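Local coordinates for protein 3-dehydroshikimate dehydratase (Pseudomonas putida, PDB 5HMQ) that dehydrates 3-dehydroshikimate to protocatechuate with the help of a divalent metal ion, on the route that degrades quinate and shikimate, at residues G297-E302 with D340-L345; N315-L320 with F598-I603; I443-L448 with V521-F526; R496-I501 with A610-A615. All coordinates share one frame; numbering follows the deposited sequence.

All four contacts lie in the dioxygenase-like half of the chain, away from the TIM barrel. Contacts 1, 2 and 3 are buried, while contact 4 is only partly so. Contact 1 pairs two parallel strands of one vicinal oxygen chelate sheet, and contact 3 pairs two antiparallel strands of the other; the sheets pack together where Leu301 and Ile341 meet Ile443, Met446 and Phe526. Contact 2 sets a helix against strand 599-606, neighbour of strand 520-528, by hydrocarbon alone. Contacts 2 and 3 share one magnesium ion, supplying Glu601 and two histidines. Contact 4, on the far side of strand 440-450, ties strand 496-501 of the same sheet to a loop through arginine hydrogen bonds.

Contact 1 of 4, residues G297-E302 with D340-L345; sequences GVEFLE and DINIVL
Asn342 works its way across to strand 295-304 atom by atom. Its CB lies 3.7 Å from CB of Phe300. From there CG turns anti to the carbonyl carbon, beside the backbone N (chi1 -60°), and ND2 ends 3.1 Å from the backbone O of Glu299, almost along the C=O axis and close to the amide plane. OD1, the other arm, has a weak hydrogen bond to Arg337. Glu299 and Phe300 both face Ala368 of strand 363-371, a classic beta bulge. An asparagine suits the spot, since its amide N-H can serve the Glu299 carbonyl, probably because regular pairing has not yet begun there. Past the bulge, regular parallel pairing begins within the mixed sheet of the first vicinal oxygen chelate module. Leu301 N donates to Asn342 O at 3.0 Å, and Leu301 O receives Val344 N at 2.7 Å. Ahead of the regular pairing, a water accepts from Asn342 N at 3.1 Å and lies near the carbonyls of Val298 and Asp340, spanning the gap. The carboxylate of Glu299 turns to Arg370 and Tyr424, so this buried charge is met by a salt bridge and a hydroxyl. Farther along, CD1 of Phe300 meets CG2 of Val344 at 3.7 Å, the branched side chain fitting obliquely against the ring.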
# COMPACT_ATOMS: atom_id res chain seq x y z
N GLY C 297 -8.63 -5.44 30.75
CA GLY C 297 -9.45 -5.94 29.66
C GLY C 297 -10.25 -4.85 28.96
O GLY C 297 -10.00 -3.65 29.10
N VAL C 298 -11.23 -5.30 28.19
CA VAL C 298 -12.08 -4.42 27.39
C VAL C 298 -13.29 -4.01 28.21
O VAL C 298 -13.98 -4.86 28.78
CB VAL C 298 -12.50 -5.12 26.09
CG1 VAL C 298 -13.51 -4.26 25.33
CG2 VAL C 298 -11.29 -5.42 25.22
N GLU C 299 -13.56 -2.70 28.27
CA GLU C 299 -14.77 -2.23 28.92
C GLU C 299 -16.00 -2.50 28.07
O GLU C 299 -16.98 -3.09 28.55
CB GLU C 299 -14.65 -0.74 29.25
CG GLU C 299 -15.91 -0.17 29.89
CD GLU C 299 -16.36 -0.96 31.10
OE1 GLU C 299 -15.52 -1.24 31.98
OE2 GLU C 299 -17.56 -1.30 31.17
N PHE C 300 -15.98 -2.09 26.81
CA PHE C 300 -17.05 -2.46 25.90
C PHE C 300 -16.57 -2.37 24.46
O PHE C 300 -15.58 -1.71 24.15
CB PHE C 300 -18.32 -1.60 26.10
CG PHE C 300 -18.13 -0.13 25.84
CD1 PHE C 300 -18.10 0.37 24.54
CD2 PHE C 300 -18.05 0.77 26.89
CE1 PHE C 300 -17.94 1.72 24.30
CE2 PHE C 300 -17.90 2.12 26.66
CZ PHE C 300 -17.84 2.60 25.36
N LEU C 301 -17.29 -3.07 23.59
CA LEU C 301 -17.13 -2.97 22.15
C LEU C 301 -18.27 -2.14 21.59
O LEU C 301 -19.42 -2.30 22.00
CB LEU C 301 -17.11 -4.36 21.50
CG LEU C 301 -16.05 -5.36 21.96
CD1 LEU C 301 -16.20 -6.68 21.22
CD2 LEU C 301 -14.65 -4.79 21.75
N GLU C 302 -17.95 -1.24 20.67
CA GLU C 302 -18.94 -0.39 20.01
C GLU C 302 -18.98 -0.74 18.53
O GLU C 302 -17.98 -0.60 17.82
CB GLU C 302 -18.63 1.09 20.20
CG GLU C 302 -19.68 2.02 19.61
CD GLU C 302 -19.34 3.49 19.76
OE1 GLU C 302 -18.28 3.81 20.33
OE2 GLU C 302 -20.14 4.33 19.29
N ASP C 340 -18.67 -10.42 31.90
CA ASP C 340 -17.92 -9.17 31.92
C ASP C 340 -17.80 -8.58 30.51
O ASP C 340 -17.01 -7.65 30.30
CB ASP C 340 -16.54 -9.43 32.54
CG ASP C 340 -15.72 -8.17 32.73
OD1 ASP C 340 -15.99 -7.45 33.72
OD2 ASP C 340 -14.81 -7.91 31.92
N ILE C 341 -18.61 -9.05 29.57
CA ILE C 341 -18.61 -8.57 28.19
C ILE C 341 -19.74 -7.57 28.03
O ILE C 341 -20.91 -7.88 28.30
CB ILE C 341 -18.76 -9.73 27.20
CG1 ILE C 341 -17.82 -10.88 27.57
CG2 ILE C 341 -18.48 -9.25 25.78
CD1 ILE C 341 -18.27 -12.23 27.04
N ASN C 342 -19.40 -6.36 27.58
CA ASN C 342 -20.38 -5.33 27.24
C ASN C 342 -20.23 -4.99 25.77
O ASN C 342 -19.12 -4.73 25.29
CB ASN C 342 -20.18 -4.08 28.11
CG ASN C 342 -20.35 -4.36 29.59
OD1 ASN C 342 -21.46 -4.64 30.06
ND2 ASN C 342 -19.25 -4.31 30.33
N ILE C 343 -21.35 -5.01 25.04
CA ILE C 343 -21.35 -4.73 23.61
C ILE C 343 -22.40 -3.66 23.33
O ILE C 343 -23.56 -3.80 23.72
CB ILE C 343 -21.63 -5.99 22.78
CG1 ILE C 343 -20.47 -6.97 22.92
CG2 ILE C 343 -21.84 -5.63 21.32
CD1 ILE C 343 -20.69 -8.29 22.21
N VAL C 344 -21.98 -2.58 22.66
CA VAL C 344 -22.84 -1.44 22.36
C VAL C 344 -23.14 -1.46 20.87
O VAL C 344 -22.22 -1.42 20.04
CB VAL C 344 -22.17 -0.12 22.77
CG1 VAL C 344 -23.06 1.06 22.42
CG2 VAL C 344 -21.78 -0.15 24.26
N LEU C 345 -24.42 -1.52 20.51
CA LEU C 345 -24.86 -1.47 19.12
C LEU C 345 -25.31 -0.05 18.81
O LEU C 345 -26.36 0.40 19.29
CB LEU C 345 -25.98 -2.48 18.87
CG LEU C 345 -25.69 -3.95 19.16
CD1 LEU C 345 -26.85 -4.82 18.72
CD2 LEU C 345 -24.40 -4.39 18.47
O HOH W 1 -16.29 -6.31 27.87

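Contact 2 of 4, residues N315-L320 with F598-I603; sequences NWLKRL and FFFEII. With MG (magnesium ion), chain L.
Phe600 is where strand 599-606 meets the end of helix 307-319: Trp316 and Leu317 of the helix and Leu320 just past its end close on the ring. Leu320 CD1 sits over one face, a CH-pi contact 4.2 Å from the ring centroid of Phe600. Trp316 comes in obliquely, its CE3 4.1 Å from CD1 of Phe600, and Leu317 brings CD2 to within 4.1 Å of CZ of the same ring. The other methyl of Leu320, CD2, meets CD1 of Ile602 at 3.9 Å as the two side chains run antiparallel alongside each other. Branched leucines suit this place because their two methyls can serve two neighbours at once. On the outer side of the helix the packing gives way to polar residues: Lys318 is exposed and reaches Asn315 OD1, well away from the strand. Alternate residues of the strand divide the work. Phe600 and Ile602 point at the helix, whereas Glu601 points the other way and binds magnesium through OE1 at 2.3 Å. His588 and a metal-bound water hold its OE2. One face of the strand thus gives apolar packing by dispersion, while the other supplies a charged metal ligand.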
# COMPACT_ATOMS: atom_id res chain seq x y z
N ASN C 315 -29.52 -10.14 17.30
CA ASN C 315 -30.04 -11.51 17.35
C ASN C 315 -28.91 -12.51 17.51
O ASN C 315 -29.01 -13.44 18.33
CB ASN C 315 -30.85 -11.82 16.08
CG ASN C 315 -32.17 -11.07 16.02
OD1 ASN C 315 -32.64 -10.54 17.02
ND2 ASN C 315 -32.78 -11.04 14.84
N TRP C 316 -27.84 -12.35 16.74
CA TRP C 316 -26.65 -13.18 16.90
C TRP C 316 -26.18 -13.17 18.34
O TRP C 316 -25.82 -14.20 18.90
CB TRP C 316 -25.55 -12.69 15.96
CG TRP C 316 -25.60 -13.31 14.60
CD1 TRP C 316 -26.63 -13.21 13.70
CD2 TRP C 316 -24.57 -14.06 13.95
NE1 TRP C 316 -26.31 -13.89 12.55
CE2 TRP C 316 -25.05 -14.41 12.68
CE3 TRP C 316 -23.30 -14.48 14.34
CZ2 TRP C 316 -24.29 -15.16 11.78
CZ3 TRP C 316 -22.55 -15.23 13.45
CH2 TRP C 316 -23.05 -15.56 12.18
N LEU C 317 -26.18 -11.99 18.96
CA LEU C 317 -25.68 -11.89 20.32
C LEU C 317 -26.63 -12.48 21.36
O LEU C 317 -26.17 -13.11 22.32
CB LEU C 317 -25.33 -10.43 20.63
CG LEU C 317 -24.22 -9.83 19.75
CD1 LEU C 317 -24.18 -8.30 19.84
CD2 LEU C 317 -22.84 -10.41 20.05
N LYS C 318 -27.93 -12.33 21.25
CA LYS C 318 -28.77 -13.14 22.18
C LYS C 318 -28.65 -14.65 21.93
O LYS C 318 -28.60 -15.42 22.89
CB LYS C 318 -30.18 -12.55 22.28
CG LYS C 318 -30.67 -11.91 21.03
CD LYS C 318 -31.85 -10.93 21.18
CE LYS C 318 -32.31 -10.27 19.94
NZ LYS C 318 -33.34 -11.02 19.28
N ARG C 319 -28.59 -15.10 20.66
CA ARG C 319 -28.36 -16.54 20.49
C ARG C 319 -27.02 -16.97 21.11
O ARG C 319 -26.91 -18.11 21.59
CB ARG C 319 -28.43 -16.93 19.04
CG ARG C 319 -29.74 -16.53 18.41
CD ARG C 319 -29.80 -16.90 16.95
NE ARG C 319 -31.13 -16.72 16.39
CZ ARG C 319 -31.47 -15.75 15.55
NH1 ARG C 319 -30.57 -14.86 15.16
NH2 ARG C 319 -32.71 -15.67 15.09
N LEU C 320 -26.02 -16.10 21.12
CA LEU C 320 -24.76 -16.38 21.81
C LEU C 320 -24.83 -16.15 23.31
O LEU C 320 -23.80 -16.27 23.99
CB LEU C 320 -23.63 -15.53 21.21
CG LEU C 320 -23.07 -16.06 19.89
CD1 LEU C 320 -22.32 -14.96 19.14
CD2 LEU C 320 -22.15 -17.26 20.16
N PHE C 598 -16.66 -10.27 10.31
CA PHE C 598 -16.12 -10.92 11.49
C PHE C 598 -16.96 -12.13 11.89
O PHE C 598 -18.17 -12.19 11.63
CB PHE C 598 -16.06 -9.93 12.66
CG PHE C 598 -17.32 -9.14 12.85
CD1 PHE C 598 -18.37 -9.65 13.59
CD2 PHE C 598 -17.45 -7.88 12.28
CE1 PHE C 598 -19.54 -8.92 13.76
CE2 PHE C 598 -18.61 -7.15 12.44
CZ PHE C 598 -19.66 -7.67 13.19
N PHE C 599 -16.31 -13.10 12.51
CA PHE C 599 -16.98 -14.23 13.14
C PHE C 599 -16.64 -14.24 14.62
O PHE C 599 -15.86 -13.42 15.11
CB PHE C 599 -16.58 -15.56 12.47
CG PHE C 599 -15.09 -15.84 12.49
CD1 PHE C 599 -14.27 -15.34 11.48
CD2 PHE C 599 -14.53 -16.62 13.48
CE1 PHE C 599 -12.92 -15.61 11.48
CE2 PHE C 599 -13.17 -16.89 13.48
CZ PHE C 599 -12.36 -16.38 12.48
N PHE C 600 -17.26 -15.15 15.35
CA PHE C 600 -17.06 -15.25 16.79
C PHE C 600 -16.43 -16.58 17.14
O PHE C 600 -16.48 -17.55 16.38
CB PHE C 600 -18.38 -15.07 17.55
CG PHE C 600 -18.99 -13.71 17.40
CD1 PHE C 600 -19.89 -13.44 16.39
CD2 PHE C 600 -18.64 -12.69 18.27
CE1 PHE C 600 -20.45 -12.19 16.25
CE2 PHE C 600 -19.20 -11.43 18.14
CZ PHE C 600 -20.10 -11.18 17.13
N GLU C 601 -15.81 -16.62 18.32
CA GLU C 601 -15.12 -17.79 18.82
C GLU C 601 -15.42 -17.95 20.30
O GLU C 601 -15.43 -16.97 21.04
CB GLU C 601 -13.60 -17.69 18.59
CG GLU C 601 -12.81 -18.86 19.17
CD GLU C 601 -11.31 -18.69 18.99
OE1 GLU C 601 -10.88 -17.57 18.65
OE2 GLU C 601 -10.57 -19.67 19.19
N ILE C 602 -15.68 -19.19 20.71
CA ILE C 602 -15.86 -19.55 22.11
C ILE C 602 -14.76 -20.53 22.49
O ILE C 602 -14.57 -21.54 21.80
CB ILE C 602 -17.25 -20.17 22.37
CG1 ILE C 602 -18.35 -19.19 21.97
CG2 ILE C 602 -17.38 -20.61 23.82
CD1 ILE C 602 -19.74 -19.80 21.93
N ILE C 603 -14.04 -20.23 23.57
CA ILE C 603 -12.88 -21.02 23.98
C ILE C 603 -13.02 -21.43 25.43
O ILE C 603 -13.72 -20.80 26.23
CB ILE C 603 -11.55 -20.26 23.77
CG1 ILE C 603 -11.40 -19.15 24.81
CG2 ILE C 603 -11.46 -19.68 22.38
CD1 ILE C 603 -9.99 -18.64 24.95
MG MG L . -8.78 -16.84 18.08
O HOH W 2 -8.03 -18.47 19.12
O HOH W 3 -6.62 -16.09 17.45
O HOH W 4 -8.63 -18.01 16.38

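Contact 3 of 4, residues I443-L448 with V521-F526; sequences IDHMAL and VHHIAF. With MG (magnesium ion), chain L.
His445 and His523 both place CG in the crowded position between the backbone N and the carbonyl carbon, chi1 61° and 72°, which swings their imidazoles inward over the same face of the antiparallel pair. Their NE2 atoms converge on one magnesium ion, with the ring planes 87° apart. The metal lies 2.2 Å from His445 NE2. It lies 2.4 Å from His523 NE2. Glu601 and three waters complete six ligands. Two histidines and one glutamate make the facial triad familiar from vicinal oxygen chelate dioxygenases. Ala525 is small enough to let His445 lie flat above it, its CB 3.4 Å from the centroid of the ring. Ala447 CB approaches His523 obliquely, 3.4 Å from CE1 of that ring, its small side chain letting the ring come close. Each metal-binding ring is also held at its far nitrogen. His445 ND1 donates to Asp444 OD2 at 2.6 Å, where OD2 offers its anti lone pair; that carboxylate also pairs with Arg605. His523 ND1 donates to His522 ND1 at 3.0 Å, nearly straight and in both ring planes. His522 and His523 can sit side by side because they form a classic beta bulge opposite Ala447, whose O takes the N-H of His522 at 2.7 Å. On the opposite face, Met446, present as selenomethionine, lays CG along CG1 of Ile524, part of the apolar seam with strand 295-304. With Asp444 fixing ND1 of His445, NE2 is left to bind the metal, its donor strength probably raised by the negative charge, though Arg605 would offset part of this.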
# COMPACT_ATOMS: atom_id res chain seq x y z
N ILE C 443 -13.96 -11.17 27.17
CA ILE C 443 -13.26 -11.17 25.89
C ILE C 443 -11.83 -11.63 26.13
O ILE C 443 -11.07 -10.98 26.85
CB ILE C 443 -13.32 -9.78 25.24
CG1 ILE C 443 -14.76 -9.42 24.89
CG2 ILE C 443 -12.41 -9.73 24.02
CD1 ILE C 443 -14.96 -7.97 24.54
N ASP C 444 -11.46 -12.76 25.53
CA ASP C 444 -10.12 -13.30 25.70
C ASP C 444 -9.14 -12.68 24.72
O ASP C 444 -8.03 -12.31 25.10
CB ASP C 444 -10.14 -14.82 25.55
CG ASP C 444 -8.76 -15.42 25.62
OD1 ASP C 444 -8.28 -15.70 26.73
OD2 ASP C 444 -8.15 -15.61 24.54
N HIS C 445 -9.52 -12.59 23.45
CA HIS C 445 -8.67 -11.93 22.46
C HIS C 445 -9.54 -11.48 21.29
O HIS C 445 -10.66 -11.95 21.11
CB HIS C 445 -7.54 -12.85 21.97
CG HIS C 445 -8.01 -14.10 21.30
ND1 HIS C 445 -8.12 -15.31 21.95
CD2 HIS C 445 -8.38 -14.34 20.01
CE1 HIS C 445 -8.54 -16.23 21.11
NE2 HIS C 445 -8.71 -15.67 19.92
N MSE C 446 -8.99 -10.55 20.52
CA MSE C 446 -9.68 -10.02 19.36
C MSE C 446 -8.68 -9.80 18.23
O MSE C 446 -7.70 -9.07 18.39
CB MSE C 446 -10.41 -8.73 19.70
CG MSE C 446 -11.28 -8.20 18.58
SE MSE C 446 -12.44 -6.73 19.14
CE MSE C 446 -11.07 -5.45 19.69
N ALA C 447 -8.94 -10.43 17.09
CA ALA C 447 -8.04 -10.40 15.95
C ALA C 447 -8.45 -9.32 14.97
O ALA C 447 -9.64 -9.08 14.75
CB ALA C 447 -8.00 -11.76 15.24
N LEU C 448 -7.45 -8.66 14.38
CA LEU C 448 -7.68 -7.67 13.34
C LEU C 448 -7.13 -8.20 12.02
O LEU C 448 -6.08 -8.84 11.98
CB LEU C 448 -7.01 -6.34 13.68
CG LEU C 448 -7.33 -5.70 15.03
CD1 LEU C 448 -6.63 -4.34 15.14
CD2 LEU C 448 -8.84 -5.59 15.28
N VAL C 521 -12.36 -5.99 12.05
CA VAL C 521 -12.30 -7.09 13.01
C VAL C 521 -12.27 -8.42 12.29
O VAL C 521 -13.12 -8.71 11.44
CB VAL C 521 -13.49 -7.01 13.98
CG1 VAL C 521 -13.67 -8.34 14.70
CG2 VAL C 521 -13.27 -5.90 14.98
N HIS C 522 -11.28 -9.24 12.62
CA HIS C 522 -11.21 -10.59 12.06
C HIS C 522 -12.14 -11.52 12.83
O HIS C 522 -12.99 -12.18 12.24
CB HIS C 522 -9.77 -11.09 12.09
CG HIS C 522 -9.58 -12.40 11.39
ND1 HIS C 522 -9.44 -13.60 12.07
CD2 HIS C 522 -9.49 -12.71 10.08
CE1 HIS C 522 -9.29 -14.58 11.21
NE2 HIS C 522 -9.31 -14.07 9.99
N HIS C 523 -11.99 -11.58 14.16
CA HIS C 523 -12.91 -12.33 15.00
C HIS C 523 -12.76 -11.89 16.44
O HIS C 523 -11.74 -11.30 16.83
CB HIS C 523 -12.68 -13.85 14.87
CG HIS C 523 -11.42 -14.33 15.52
ND1 HIS C 523 -10.22 -14.42 14.84
CD2 HIS C 523 -11.18 -14.79 16.77
CE1 HIS C 523 -9.30 -14.90 15.65
NE2 HIS C 523 -9.85 -15.13 16.83
N ILE C 524 -13.79 -12.18 17.23
CA ILE C 524 -13.82 -11.87 18.66
C ILE C 524 -14.01 -13.18 19.41
O ILE C 524 -14.89 -13.98 19.07
CB ILE C 524 -14.95 -10.87 18.99
CG1 ILE C 524 -14.80 -9.60 18.15
CG2 ILE C 524 -14.94 -10.53 20.48
CD1 ILE C 524 -16.11 -8.86 17.93
N ALA C 525 -13.18 -13.39 20.43
CA ALA C 525 -13.14 -14.66 21.15
C ALA C 525 -13.58 -14.45 22.59
O ALA C 525 -13.02 -13.61 23.30
CB ALA C 525 -11.75 -15.27 21.10
N PHE C 526 -14.58 -15.23 23.01
CA PHE C 526 -15.05 -15.23 24.39
C PHE C 526 -14.67 -16.55 25.05
O PHE C 526 -14.66 -17.60 24.40
CB PHE C 526 -16.57 -15.04 24.45
CG PHE C 526 -17.08 -13.94 23.57
CD1 PHE C 526 -16.84 -12.61 23.89
CD2 PHE C 526 -17.83 -14.23 22.44
CE1 PHE C 526 -17.31 -11.60 23.08
CE2 PHE C 526 -18.31 -13.22 21.64
CZ PHE C 526 -18.06 -11.90 21.95
MG MG L . -8.78 -16.84 18.08
O HOH W 3 -6.62 -16.09 17.45
O HOH W 2 -8.03 -18.47 19.12
O HOH W 4 -8.63 -18.01 16.38

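Contact 4 of 4, residues R496-I501 with A610-A615; sequences RLPLNI and AGYGAA
Strand 496-501 belongs to the sheet of the second vicinal oxygen chelate module, and the loop after strand 599-606 folds back over it here. Arg496 does most of the work. Its CG lies anti to the carbonyl carbon, beside the backbone N, and a bend at chi3 (69°) turns the guanidinium toward the loop. NH1 and NH2 grip the single carbonyl oxygen of Ala610 end-on, the former at 2.9 Å and the latter at 3.1 Å, the oxygen lying in the guanidinium plane. NH2 also pairs with Asp471, so the charge has a carboxylate partner, and NE gives a weak, bent hydrogen bond to Tyr612 OH. Tyr612, with CG anti to the carbonyl carbon (chi1 -64°), points its phenol back at the arginine, the two side chains meeting tip to tip. The flat groups stand 51° apart, with Tyr612 CE1 over one face of the guanidinium, 3.7 Å above its plane. An aromatic with a hydroxyl suits this place, since it meets arginine at the tip and turns edge-to-face with the metal-binding His445. Pro498, a rigid ring, lays its CG over the face of Tyr612, and its CD lies 4.0 Å from Tyr612 OH.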
# COMPACT_ATOMS: atom_id res chain seq x y z
N ARG C 496 -5.33 -8.89 24.27
CA ARG C 496 -4.60 -9.68 23.29
C ARG C 496 -5.17 -9.38 21.92
O ARG C 496 -6.39 -9.39 21.72
CB ARG C 496 -4.68 -11.19 23.58
CG ARG C 496 -4.22 -11.60 24.97
CD ARG C 496 -4.13 -13.12 25.09
NE ARG C 496 -3.06 -13.70 24.29
CZ ARG C 496 -2.64 -14.96 24.40
NH1 ARG C 496 -3.20 -15.75 25.30
NH2 ARG C 496 -1.66 -15.41 23.64
N LEU C 497 -4.28 -9.12 20.96
CA LEU C 497 -4.65 -8.57 19.66
C LEU C 497 -3.85 -9.26 18.57
O LEU C 497 -2.82 -8.75 18.11
CB LEU C 497 -4.43 -7.06 19.64
CG LEU C 497 -5.15 -6.22 18.59
CD1 LEU C 497 -6.57 -5.91 19.04
CD2 LEU C 497 -4.37 -4.94 18.35
N PRO C 498 -4.29 -10.44 18.13
CA PRO C 498 -3.68 -11.05 16.95
C PRO C 498 -4.00 -10.23 15.71
O PRO C 498 -5.02 -9.54 15.64
CB PRO C 498 -4.31 -12.44 16.89
CG PRO C 498 -5.53 -12.37 17.73
CD PRO C 498 -5.27 -11.33 18.77
N LEU C 499 -3.11 -10.30 14.73
CA LEU C 499 -3.17 -9.43 13.56
C LEU C 499 -2.96 -10.27 12.31
O LEU C 499 -1.91 -10.90 12.15
CB LEU C 499 -2.13 -8.31 13.66
CG LEU C 499 -2.25 -7.44 14.91
CD1 LEU C 499 -0.97 -6.68 15.18
CD2 LEU C 499 -3.42 -6.48 14.79
N ASN C 500 -3.95 -10.25 11.42
CA ASN C 500 -3.92 -10.97 10.16
C ASN C 500 -3.83 -9.99 9.00
O ASN C 500 -4.05 -8.78 9.16
CB ASN C 500 -5.15 -11.87 10.01
CG ASN C 500 -5.26 -12.91 11.11
OD1 ASN C 500 -4.78 -14.03 10.97
ND2 ASN C 500 -5.91 -12.54 12.21
N ILE C 501 -3.51 -10.52 7.83
CA ILE C 501 -3.35 -9.73 6.62
C ILE C 501 -4.63 -9.83 5.80
O ILE C 501 -5.06 -10.92 5.43
CB ILE C 501 -2.13 -10.20 5.80
CG1 ILE C 501 -0.85 -10.02 6.62
CG2 ILE C 501 -2.05 -9.44 4.49
CD1 ILE C 501 0.40 -10.52 5.93
N ALA C 610 -2.01 -21.32 26.80
CA ALA C 610 -1.81 -19.90 26.55
C ALA C 610 -1.87 -19.49 25.09
O ALA C 610 -1.85 -18.29 24.81
CB ALA C 610 -0.46 -19.45 27.14
N GLY C 611 -1.93 -20.43 24.15
CA GLY C 611 -1.92 -20.11 22.74
C GLY C 611 -3.28 -19.73 22.20
O GLY C 611 -4.21 -19.39 22.94
N TYR C 612 -3.40 -19.79 20.87
CA TYR C 612 -4.63 -19.45 20.18
C TYR C 612 -5.21 -20.62 19.40
O TYR C 612 -6.22 -20.44 18.71
CB TYR C 612 -4.41 -18.29 19.20
CG TYR C 612 -4.02 -16.95 19.80
CD1 TYR C 612 -4.96 -16.17 20.46
CD2 TYR C 612 -2.73 -16.46 19.67
CE1 TYR C 612 -4.62 -14.94 20.99
CE2 TYR C 612 -2.38 -15.23 20.20
CZ TYR C 612 -3.33 -14.47 20.86
OH TYR C 612 -2.99 -13.25 21.40
N GLY C 613 -4.61 -21.80 19.48
CA GLY C 613 -5.06 -22.92 18.68
C GLY C 613 -4.84 -22.71 17.20
O GLY C 613 -5.68 -23.09 16.38
N ALA C 614 -3.71 -22.08 16.83
CA ALA C 614 -3.42 -21.80 15.43
C ALA C 614 -3.30 -23.06 14.59
O ALA C 614 -3.44 -23.00 13.37
CB ALA C 614 -2.15 -20.97 15.32
N ALA C 615 -3.02 -24.21 15.23
CA ALA C 615 -2.90 -25.46 14.49
C ALA C 615 -4.19 -25.85 13.78
O ALA C 615 -4.16 -26.69 12.87
CB ALA C 615 -2.46 -26.59 15.43